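PDB 4QB6: Xyn30D from Paenibacillus barcinonensis, which probably degrades glucuronoxylan as an endo-xylanase, here represented by its attached family 35 carbohydrate-binding module, which binds calcium and glucuronic acid-bearing sugar. Local coordinates for residues Glu41-Val52 against Thr61-Ala70; Thr101-Gly110 against Asn142-Gly153. All blocks are in the same frame, centred on the assembly; numbering follows the deposited sequence. Where two conformers were deposited one is given.

Contact 1: residues Glu41-Val52 against Thr61-Ala70; sequences EAETGTTLTDAV and TGSGYVNFNA. With CA (calcium ion), chain D; CA (calcium ion), chain C; GCU (alpha-D-glucopyranuronic acid), chain B.
A calcium site of the beta-sandwich carbohydrate-binding module ties Glu41 and Glu43 to the type II' turn Thr61-Gly64. Glu43 chelates this ion with both oxygens, OE1 at 2.5 Å and OE2 at 2.4 Å. Glu41, in one of its two conformers, adds OE1 to the same ion at 2.3 Å. The turn supplies the backbone O of its first and last residues, Thr61 and Gly64. Asp157 also binds the ion. Glu43 holds CG between its backbone N and carbonyl carbon (chi1 63°), and a bend at chi2 brings the carboxylate to the turn. Gly64 N gives Glu43 OE1 a weak hydrogen bond. Val66 is the apolar link. Its CG2 meets Ala42 CB at 3.8 Å and also Leu48 CD2, while its CG1 meets Ala51 CB. Strands 51-54 and 65-68 pair as a beta hairpin. Val52 and Asn67 form a hydrogen-bonded antiparallel pair, with Asn67 N to Val52 O at 2.8 Å and nearly straight (174°). Asn69 N donates to Asp50 O. Asn67 ND2 is held by Glu54, which helps fix the turn of the amide. Asn67 OD1 binds the second calcium at 2.4 Å and lies 2.7 Å from O4 of the glucuronic acid, another ligand of that ion.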
loop_
_atom_site.group_PDB
_atom_site.type_symbol
_atom_site.label_atom_id
_atom_site.label_comp_id
_atom_site.label_asym_id
_atom_site.label_seq_id
_atom_site.Cartn_x
_atom_site.Cartn_y
_atom_site.Cartn_z
ATOM N N GLU A 41 -4.982 7.260 -3.295
ATOM C CA GLU A 41 -5.496 6.058 -3.949
ATOM C C GLU A 41 -4.377 5.178 -4.496
ATOM O O GLU A 41 -3.379 5.648 -5.008
ATOM C CB GLU A 41 -6.411 6.426 -5.109
ATOM C CG GLU A 41 -7.732 7.069 -4.716
ATOM C CD GLU A 41 -8.582 6.226 -3.762
ATOM O OE1 GLU A 41 -8.337 4.994 -3.666
ATOM O OE2 GLU A 41 -9.491 6.765 -3.078
ATOM N N ALA A 42 -4.551 3.872 -4.418
ATOM C CA ALA A 42 -3.540 2.973 -5.004
ATOM C C ALA A 42 -3.564 2.983 -6.515
ATOM O O ALA A 42 -2.542 2.730 -7.144
ATOM C CB ALA A 42 -3.772 1.568 -4.481
ATOM N N GLU A 43 -4.728 3.265 -7.089
ATOM C CA GLU A 43 -4.976 3.079 -8.505
ATOM C C GLU A 43 -4.636 4.283 -9.357
ATOM O O GLU A 43 -4.574 4.117 -10.590
ATOM C CB GLU A 43 -6.437 2.679 -8.756
ATOM C CG GLU A 43 -7.476 3.707 -8.349
ATOM C CD GLU A 43 -7.946 3.586 -6.920
ATOM O OE1 GLU A 43 -8.993 4.134 -6.589
ATOM O OE2 GLU A 43 -7.257 2.947 -6.063
ATOM N N THR A 44 -4.434 5.447 -8.768
ATOM C CA THR A 44 -4.106 6.665 -9.535
ATOM C C THR A 44 -3.022 7.426 -8.726
ATOM O O THR A 44 -3.026 7.358 -7.514
ATOM C CB THR A 44 -5.399 7.492 -9.776
ATOM O OG1 THR A 44 -6.068 7.719 -8.523
ATOM C CG2 THR A 44 -6.355 6.779 -10.730
ATOM N N GLY A 45 -2.081 8.122 -9.396
ATOM C CA GLY A 45 -0.892 8.755 -8.758
ATOM C C GLY A 45 0.250 7.773 -8.434
ATOM O O GLY A 45 1.195 8.057 -7.623
ATOM N N THR A 46 0.166 6.611 -9.111
ATOM C CA THR A 46 1.069 5.530 -8.857
ATOM C C THR A 46 1.628 4.940 -10.151
ATOM O O THR A 46 1.035 5.071 -11.248
ATOM C CB THR A 46 0.364 4.389 -8.082
ATOM O OG1 THR A 46 -0.770 3.943 -8.838
ATOM C CG2 THR A 46 -0.067 4.831 -6.708
ATOM N N THR A 47 2.756 4.290 -9.989
ATOM C CA THR A 47 3.337 3.459 -11.048
ATOM C C THR A 47 3.177 2.008 -10.617
ATOM O O THR A 47 3.544 1.645 -9.477
ATOM C CB THR A 47 4.816 3.804 -11.223
ATOM O OG1 THR A 47 4.916 5.189 -11.593
ATOM C CG2 THR A 47 5.465 2.921 -12.268
ATOM N N LEU A 48 2.644 1.191 -11.489
ATOM C CA LEU A 48 2.369 -0.215 -11.219
ATOM C C LEU A 48 3.325 -1.099 -11.957
ATOM O O LEU A 48 3.644 -0.807 -13.140
ATOM C CB LEU A 48 0.941 -0.554 -11.641
ATOM C CG LEU A 48 -0.143 0.321 -11.013
ATOM C CD1 LEU A 48 -1.526 -0.132 -11.426
ATOM C CD2 LEU A 48 -0.027 0.281 -9.479
ATOM N N THR A 49 3.785 -2.157 -11.324
ATOM C CA THR A 49 4.655 -3.162 -11.953
ATOM C C THR A 49 4.012 -4.510 -11.759
ATOM O O THR A 49 3.809 -4.955 -10.631
ATOM C CB THR A 49 6.048 -3.155 -11.318
ATOM O OG1 THR A 49 6.606 -1.839 -11.433
ATOM C CG2 THR A 49 6.981 -4.134 -12.031
ATOM N N ASP A 50 3.646 -5.176 -12.854
ATOM C CA ASP A 50 2.960 -6.465 -12.776
ATOM C C ASP A 50 1.777 -6.411 -11.790
ATOM O O ASP A 50 1.585 -7.314 -10.975
ATOM C CB ASP A 50 3.927 -7.605 -12.420
ATOM C CG ASP A 50 4.862 -7.951 -13.570
ATOM O OD1 ASP A 50 4.377 -8.197 -14.696
ATOM O OD2 ASP A 50 6.072 -8.041 -13.311
ATOM N N ALA A 51 0.978 -5.375 -11.960
ATOM C CA ALA A 51 -0.189 -5.110 -11.095
ATOM C C ALA A 51 -1.149 -4.310 -11.924
ATOM O O ALA A 51 -0.695 -3.528 -12.779
ATOM C CB ALA A 51 0.213 -4.349 -9.844
ATOM N N VAL A 52 -2.438 -4.472 -11.690
ATOM C CA VAL A 52 -3.465 -3.868 -12.518
ATOM C C VAL A 52 -4.569 -3.263 -11.675
ATOM O O VAL A 52 -4.829 -3.701 -10.556
ATOM C CB VAL A 52 -4.071 -4.891 -13.504
ATOM C CG1 VAL A 52 -3.015 -5.383 -14.501
ATOM C CG2 VAL A 52 -4.708 -6.059 -12.793
ATOM N N THR A 61 -12.495 2.630 -2.376
ATOM C CA THR A 61 -12.552 4.089 -2.367
ATOM C C THR A 61 -11.997 4.507 -3.734
ATOM O O THR A 61 -11.195 3.785 -4.346
ATOM C CB THR A 61 -11.670 4.653 -1.211
ATOM O OG1 THR A 61 -12.192 4.272 0.069
ATOM C CG2 THR A 61 -11.569 6.142 -1.213
ATOM N N GLY A 62 -12.397 5.666 -4.244
ATOM C CA GLY A 62 -11.916 6.113 -5.530
ATOM C C GLY A 62 -12.453 5.322 -6.685
ATOM O O GLY A 62 -13.563 4.814 -6.628
ATOM N N SER A 63 -11.664 5.159 -7.725
ATOM C CA SER A 63 -12.119 4.501 -8.930
ATOM C C SER A 63 -11.854 3.007 -8.994
ATOM O O SER A 63 -12.269 2.341 -9.932
ATOM C CB SER A 63 -11.506 5.177 -10.152
ATOM O OG SER A 63 -10.099 5.100 -10.099
ATOM N N GLY A 64 -11.147 2.455 -8.000
ATOM C CA GLY A 64 -10.881 1.035 -7.985
ATOM C C GLY A 64 -9.889 0.666 -6.911
ATOM O O GLY A 64 -9.795 1.329 -5.904
ATOM N N TYR A 65 -9.177 -0.426 -7.173
ATOM C CA TYR A 65 -8.116 -0.903 -6.294
ATOM C C TYR A 65 -7.084 -1.556 -7.169
ATOM O O TYR A 65 -7.307 -1.774 -8.368
ATOM C CB TYR A 65 -8.653 -1.868 -5.215
ATOM C CG TYR A 65 -9.375 -3.053 -5.781
ATOM C CD1 TYR A 65 -8.702 -4.195 -6.163
ATOM C CD2 TYR A 65 -10.760 -3.043 -5.945
ATOM C CE1 TYR A 65 -9.352 -5.266 -6.725
ATOM C CE2 TYR A 65 -11.433 -4.110 -6.487
ATOM C CZ TYR A 65 -10.723 -5.231 -6.873
ATOM O OH TYR A 65 -11.421 -6.283 -7.434
ATOM N N VAL A 66 -5.944 -1.888 -6.577
ATOM C CA VAL A 66 -4.865 -2.541 -7.347
ATOM C C VAL A 66 -4.779 -4.007 -6.963
ATOM O O VAL A 66 -4.759 -4.349 -5.766
ATOM C CB VAL A 66 -3.535 -1.834 -7.129
ATOM C CG1 VAL A 66 -2.405 -2.623 -7.776
ATOM C CG2 VAL A 66 -3.608 -0.426 -7.682
ATOM N N ASN A 67 -4.692 -4.860 -7.972
ATOM C CA ASN A 67 -4.485 -6.260 -7.818
ATOM C C ASN A 67 -3.049 -6.579 -8.213
ATOM O O ASN A 67 -2.655 -6.347 -9.366
ATOM C CB ASN A 67 -5.492 -6.980 -8.727
ATOM C CG ASN A 67 -5.366 -8.458 -8.661
ATOM O OD1 ASN A 67 -4.467 -8.973 -8.034
ATOM N ND2 ASN A 67 -6.255 -9.173 -9.334
ATOM N N PHE A 68 -2.220 -7.031 -7.272
ATOM C CA PHE A 68 -0.867 -7.516 -7.610
ATOM C C PHE A 68 -0.994 -8.804 -8.382
ATOM O O PHE A 68 -1.703 -9.684 -7.970
ATOM C CB PHE A 68 -0.050 -7.796 -6.339
ATOM C CG PHE A 68 0.216 -6.604 -5.439
ATOM C CD1 PHE A 68 1.370 -5.832 -5.592
ATOM C CD2 PHE A 68 -0.643 -6.309 -4.375
ATOM C CE1 PHE A 68 1.647 -4.826 -4.707
ATOM C CE2 PHE A 68 -0.339 -5.273 -3.509
ATOM C CZ PHE A 68 0.786 -4.525 -3.685
ATOM N N ASN A 69 -0.269 -8.946 -9.481
ATOM C CA ASN A 69 -0.383 -10.204 -10.232
ATOM C C ASN A 69 0.697 -11.215 -10.025
ATOM O O ASN A 69 0.441 -12.423 -10.168
ATOM C CB ASN A 69 -0.511 -9.925 -11.708
ATOM C CG ASN A 69 -1.795 -9.214 -12.035
ATOM O OD1 ASN A 69 -1.768 -8.155 -12.622
ATOM N ND2 ASN A 69 -2.916 -9.755 -11.562
ATOM N N ALA A 70 1.884 -10.786 -9.673
ATOM C CA ALA A 70 3.032 -11.697 -9.550
ATOM C C ALA A 70 3.332 -12.002 -8.106
ATOM O O ALA A 70 3.279 -11.114 -7.221
ATOM C CB ALA A 70 4.260 -11.121 -10.215
HETATM CA CA CA D . -8.992 2.949 -4.367
HETATM CA CA CA C . -3.513 -10.786 -6.866
HETATM C C1 GCU B . -8.643 -13.778 -7.081
HETATM C C2 GCU B . -9.251 -12.406 -6.946
HETATM C C3 GCU B . -8.220 -11.312 -7.113
HETATM C C4 GCU B . -6.995 -11.593 -6.144
HETATM C C5 GCU B . -6.452 -12.975 -6.455
HETATM C C6 GCU B . -5.304 -13.348 -5.612
HETATM O O2 GCU B . -10.376 -12.272 -7.851
HETATM O O3 GCU B . -8.704 -10.001 -6.836
HETATM O O4 GCU B . -5.957 -10.638 -6.449
HETATM O O5 GCU B . -7.521 -13.864 -6.204
HETATM O O6A GCU B . -4.309 -12.608 -5.599
HETATM O O6B GCU B . -5.343 -14.373 -4.943
HETATM O O HOH W 1 -9.118 7.065 -8.116
HETATM O O HOH W 2 -3.596 -8.979 -5.201
HETATM O O HOH W 3 -4.098 -11.865 -8.939
#

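Contact 2: residues Thr101-Gly110 against Asn142-Gly153; sequences TRNLDIYVNG and NTLRIVTTGTEG. With CA (calcium ion), chain C; GCU (alpha-D-glucopyranuronic acid), chain B.
Arg102 runs past Thr151 and Gly153 to the glucuronic acid in the sugar pocket. Its CB lies 3.7 Å from Thr151 O. CG and CD pass the same carbonyl oxygen more closely, and CD also nears Gly153 O. NE lies 3.6 Å from Thr151 O. The chain is extended from CG to NE (chi2 -175°), which carries the guanidinium out to the sugar. There NH1 donates to O6A of the sugar at 2.8 Å, and NH2 donates to O6B at 2.9 Å. The carboxylate is thus met at the guanidinium edge by two nitrogens. NH1 also donates to Gly153 O at 2.9 Å, from above that carbonyl plane. A leucine here would probably leave the sugar carboxylate without these two N-H donors and its matching positive charge. Glu152 puts both carboxylate oxygens on the calcium that also holds O6A. Its OE1 accepts an almost straight hydrogen bond (177°) from Gly153 N on its anti lone pair, which helps fix the carboxylate. Asn103 N donates to Thr151 OG1 at 2.9 Å. Farther along, in one of its two conformers Arg145 sets NH2 3.4 Å above the centre of the Tyr107 ring, a cation-pi contact in that copy. The two planes stand 41° apart. On the other face of the sheet, Leu104 and Ile106 pack on Ile146, which also touches Phe68. In the five-stranded antiparallel sheet, strand 102-108 runs between strands 140-149 and 111-119, and strand 140-149 has strand 72-83 on its other side.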
loop_
_atom_site.group_PDB
_atom_site.type_symbol
_atom_site.label_atom_id
_atom_site.label_comp_id
_atom_site.label_asym_id
_atom_site.label_seq_id
_atom_site.Cartn_x
_atom_site.Cartn_y
_atom_site.Cartn_z
ATOM N N THR A 101 -1.746 -14.987 4.884
ATOM C CA THR A 101 -0.932 -13.810 5.111
ATOM C C THR A 101 -0.051 -13.624 3.912
ATOM O O THR A 101 0.536 -14.574 3.422
ATOM C CB THR A 101 -0.086 -13.951 6.373
ATOM O OG1 THR A 101 -0.995 -14.021 7.486
ATOM C CG2 THR A 101 0.858 -12.786 6.570
ATOM N N ARG A 102 0.069 -12.386 3.430
ATOM C CA ARG A 102 0.937 -12.056 2.307
ATOM C C ARG A 102 1.876 -10.970 2.736
ATOM O O ARG A 102 1.454 -10.019 3.417
ATOM C CB ARG A 102 0.132 -11.670 1.080
ATOM C CG ARG A 102 -0.800 -12.780 0.612
ATOM C CD ARG A 102 -1.527 -12.472 -0.676
ATOM N NE ARG A 102 -2.337 -13.601 -1.098
ATOM C CZ ARG A 102 -3.007 -13.654 -2.239
ATOM N NH1 ARG A 102 -2.980 -12.661 -3.082
ATOM N NH2 ARG A 102 -3.705 -14.733 -2.569
ATOM N N ASN A 103 3.138 -11.093 2.360
ATOM C CA ASN A 103 4.188 -10.189 2.839
ATOM C C ASN A 103 4.627 -9.239 1.765
ATOM O O ASN A 103 4.679 -9.596 0.591
ATOM C CB ASN A 103 5.375 -10.996 3.358
ATOM C CG ASN A 103 4.945 -12.160 4.217
ATOM O OD1 ASN A 103 5.263 -13.312 3.900
ATOM N ND2 ASN A 103 4.197 -11.901 5.281
ATOM N N LEU A 104 4.919 -8.009 2.157
ATOM C CA LEU A 104 5.419 -7.006 1.204
ATOM C C LEU A 104 6.677 -6.348 1.710
ATOM O O LEU A 104 6.753 -5.995 2.904
ATOM C CB LEU A 104 4.392 -5.901 0.909
ATOM C CG LEU A 104 3.012 -6.311 0.426
ATOM C CD1 LEU A 104 2.113 -5.111 0.231
ATOM C CD2 LEU A 104 3.095 -7.059 -0.895
ATOM N N ASP A 105 7.642 -6.106 0.842
ATOM C CA ASP A 105 8.750 -5.200 1.162
ATOM C C ASP A 105 8.243 -3.782 0.988
ATOM O O ASP A 105 7.475 -3.492 0.077
ATOM C CB ASP A 105 9.939 -5.443 0.222
ATOM C CG ASP A 105 10.798 -6.629 0.582
ATOM O OD1 ASP A 105 10.689 -7.202 1.668
ATOM O OD2 ASP A 105 11.659 -6.939 -0.289
ATOM N N ILE A 106 8.700 -2.882 1.841
ATOM C CA ILE A 106 8.277 -1.478 1.821
ATOM C C ILE A 106 9.501 -0.591 1.732
ATOM O O ILE A 106 10.431 -0.712 2.547
ATOM C CB ILE A 106 7.397 -1.143 3.045
ATOM C CG1 ILE A 106 6.254 -2.195 3.102
ATOM C CG2 ILE A 106 6.934 0.306 2.998
ATOM C CD1 ILE A 106 5.017 -1.867 3.872
ATOM N N TYR A 107 9.513 0.273 0.727
ATOM C CA TYR A 107 10.586 1.214 0.427
ATOM C C TYR A 107 10.058 2.609 0.625
ATOM O O TYR A 107 8.918 2.896 0.292
ATOM C CB TYR A 107 11.035 1.071 -1.034
ATOM C CG TYR A 107 11.659 -0.251 -1.434
ATOM C CD1 TYR A 107 10.882 -1.403 -1.592
ATOM C CD2 TYR A 107 13.017 -0.344 -1.691
ATOM C CE1 TYR A 107 11.452 -2.613 -1.974
ATOM C CE2 TYR A 107 13.583 -1.552 -2.067
ATOM C CZ TYR A 107 12.777 -2.664 -2.191
ATOM O OH TYR A 107 13.326 -3.883 -2.591
ATOM N N VAL A 108 10.886 3.456 1.225
ATOM C CA VAL A 108 10.595 4.868 1.350
ATOM C C VAL A 108 11.751 5.643 0.726
ATOM O O VAL A 108 12.929 5.410 1.048
ATOM C CB VAL A 108 10.373 5.300 2.809
ATOM C CG1 VAL A 108 10.338 6.823 2.941
ATOM C CG2 VAL A 108 9.108 4.652 3.362
ATOM N N ASN A 109 11.431 6.503 -0.239
ATOM C CA ASN A 109 12.454 7.292 -0.951
ATOM C C ASN A 109 13.563 6.416 -1.511
ATOM O O ASN A 109 14.766 6.775 -1.476
ATOM C CB ASN A 109 13.007 8.425 -0.058
ATOM C CG ASN A 109 11.929 9.403 0.362
ATOM O OD1 ASN A 109 11.791 9.816 1.551
ATOM N ND2 ASN A 109 11.133 9.754 -0.571
ATOM N N GLY A 110 13.188 5.251 -2.037
ATOM C CA GLY A 110 14.118 4.364 -2.712
ATOM C C GLY A 110 14.886 3.407 -1.849
ATOM O O GLY A 110 15.663 2.602 -2.385
ATOM N N ASN A 142 7.733 12.792 -1.138
ATOM C CA ASN A 142 8.397 11.520 -0.907
ATOM C C ASN A 142 7.807 10.453 -1.836
ATOM O O ASN A 142 6.730 10.610 -2.382
ATOM C CB ASN A 142 8.112 10.992 0.512
ATOM C CG ASN A 142 8.607 11.898 1.627
ATOM O OD1 ASN A 142 8.079 13.019 1.832
ATOM N ND2 ASN A 142 9.537 11.414 2.381
ATOM N N THR A 143 8.553 9.358 -1.965
ATOM C CA THR A 143 8.041 8.159 -2.640
ATOM C C THR A 143 7.892 7.023 -1.633
ATOM O O THR A 143 8.609 6.946 -0.614
ATOM C CB THR A 143 8.926 7.705 -3.794
ATOM O OG1 THR A 143 10.153 7.241 -3.296
ATOM C CG2 THR A 143 9.175 8.821 -4.785
ATOM N N LEU A 144 6.960 6.121 -1.915
ATOM C CA LEU A 144 6.790 4.908 -1.109
ATOM C C LEU A 144 6.383 3.812 -2.057
ATOM O O LEU A 144 5.412 3.971 -2.813
ATOM C CB LEU A 144 5.720 5.135 -0.048
ATOM C CG LEU A 144 5.499 4.060 1.005
ATOM C CD1 LEU A 144 4.979 4.647 2.311
ATOM C CD2 LEU A 144 4.533 3.006 0.492
ATOM N N ARG A 145 7.122 2.699 -2.021
ATOM C CA ARG A 145 6.834 1.574 -2.885
ATOM C C ARG A 145 6.623 0.328 -2.025
ATOM O O ARG A 145 7.257 0.126 -0.974
ATOM C CB ARG A 145 7.957 1.353 -3.912
ATOM C CG ARG A 145 7.611 0.277 -4.928
ATOM C CD ARG A 145 8.555 0.288 -6.092
ATOM N NE ARG A 145 9.853 0.056 -5.524
ATOM C CZ ARG A 145 10.677 -0.947 -5.793
ATOM N NH1 ARG A 145 10.367 -1.876 -6.684
ATOM N NH2 ARG A 145 11.840 -0.985 -5.163
ATOM N N ILE A 146 5.674 -0.485 -2.450
ATOM C CA ILE A 146 5.409 -1.785 -1.821
ATOM C C ILE A 146 5.506 -2.878 -2.879
ATOM O O ILE A 146 5.015 -2.697 -3.991
ATOM C CB ILE A 146 4.076 -1.754 -1.090
ATOM C CG1 ILE A 146 2.856 -1.618 -2.014
ATOM C CG2 ILE A 146 4.089 -0.639 -0.068
ATOM C CD1 ILE A 146 1.544 -1.555 -1.269
ATOM N N VAL A 147 6.159 -3.975 -2.515
ATOM C CA VAL A 147 6.614 -4.957 -3.495
ATOM C C VAL A 147 6.348 -6.350 -2.976
ATOM O O VAL A 147 6.677 -6.673 -1.837
ATOM C CB VAL A 147 8.113 -4.790 -3.778
ATOM C CG1 VAL A 147 8.514 -5.628 -4.983
ATOM C CG2 VAL A 147 8.495 -3.337 -4.049
ATOM N N THR A 148 5.829 -7.232 -3.835
ATOM C CA THR A 148 5.654 -8.633 -3.465
ATOM C C THR A 148 7.014 -9.353 -3.461
ATOM O O THR A 148 7.945 -8.931 -4.138
ATOM C CB THR A 148 4.616 -9.339 -4.358
ATOM O OG1 THR A 148 5.125 -9.436 -5.685
ATOM C CG2 THR A 148 3.310 -8.640 -4.349
ATOM N N THR A 149 7.099 -10.393 -2.632
ATOM C CA THR A 149 8.374 -11.030 -2.289
ATOM C C THR A 149 8.282 -12.538 -2.290
ATOM O O THR A 149 9.201 -13.209 -1.814
ATOM C CB THR A 149 8.841 -10.582 -0.886
ATOM O OG1 THR A 149 7.905 -11.029 0.068
ATOM C CG2 THR A 149 9.001 -9.050 -0.775
ATOM N N GLY A 150 7.184 -13.103 -2.759
ATOM C CA GLY A 150 7.030 -14.554 -2.835
ATOM C C GLY A 150 5.677 -15.063 -2.448
ATOM O O GLY A 150 5.352 -16.216 -2.732
ATOM N N THR A 151 4.831 -14.232 -1.833
ATOM C CA THR A 151 3.499 -14.624 -1.422
ATOM C C THR A 151 2.398 -13.794 -2.110
ATOM O O THR A 151 1.242 -13.851 -1.719
ATOM C CB THR A 151 3.336 -14.598 0.115
ATOM O OG1 THR A 151 3.860 -13.374 0.652
ATOM C CG2 THR A 151 4.080 -15.778 0.741
ATOM N N GLU A 152 2.742 -13.099 -3.183
ATOM C CA GLU A 152 1.779 -12.241 -3.896
ATOM C C GLU A 152 1.354 -11.117 -2.931
ATOM O O GLU A 152 2.097 -10.780 -1.999
ATOM C CB GLU A 152 0.634 -13.075 -4.511
ATOM C CG GLU A 152 0.290 -12.726 -5.952
ATOM C CD GLU A 152 -1.071 -12.102 -6.167
ATOM O OE1 GLU A 152 -1.477 -11.211 -5.384
ATOM O OE2 GLU A 152 -1.766 -12.456 -7.146
ATOM N N GLY A 153 0.225 -10.479 -3.180
ATOM C CA GLY A 153 -0.141 -9.339 -2.335
ATOM C C GLY A 153 -1.606 -9.251 -2.074
ATOM O O GLY A 153 -2.415 -9.819 -2.786
HETATM CA CA CA C . -3.513 -10.786 -6.866
HETATM C C1 GCU B . -8.643 -13.778 -7.081
HETATM C C2 GCU B . -9.251 -12.406 -6.946
HETATM C C3 GCU B . -8.220 -11.312 -7.113
HETATM C C4 GCU B . -6.995 -11.593 -6.144
HETATM C C5 GCU B . -6.452 -12.975 -6.455
HETATM C C6 GCU B . -5.304 -13.348 -5.612
HETATM O O2 GCU B . -10.376 -12.272 -7.851
HETATM O O3 GCU B . -8.704 -10.001 -6.836
HETATM O O4 GCU B . -5.957 -10.638 -6.449
HETATM O O5 GCU B . -7.521 -13.864 -6.204
HETATM O O6A GCU B . -4.309 -12.608 -5.599
HETATM O O6B GCU B . -5.343 -14.373 -4.943
HETATM O O HOH W 4 4.730 -11.315 -1.392
HETATM O O HOH W 5 6.569 -13.336 0.904
HETATM O O HOH W 6 10.290 4.331 -2.682
HETATM O O HOH W 2 -3.596 -8.979 -5.201
HETATM O O HOH W 3 -4.098 -11.865 -8.939
#

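In the fold
Contact 1 closes before contact 2 opens along the chain, and their centres lie 13 Å apart. Both fall within one carbohydrate-binding module and reach the same five-stranded sheet. Strand 46-49 of contact 1 is at one edge of it. Strands 102-108 and 140-149 of contact 2 are inner neighbours. The hairpin of strands 51-54 and 65-68 meets this sheet where Phe68 packs on Thr148, and Ala70 O probably accepts a hydrogen bond from Thr148 OG1. The two contacts share one calcium, two of its waters and the glucuronic acid. Segments far apart in sequence therefore build one sugar site, whereas the other calcium belongs to contact 1.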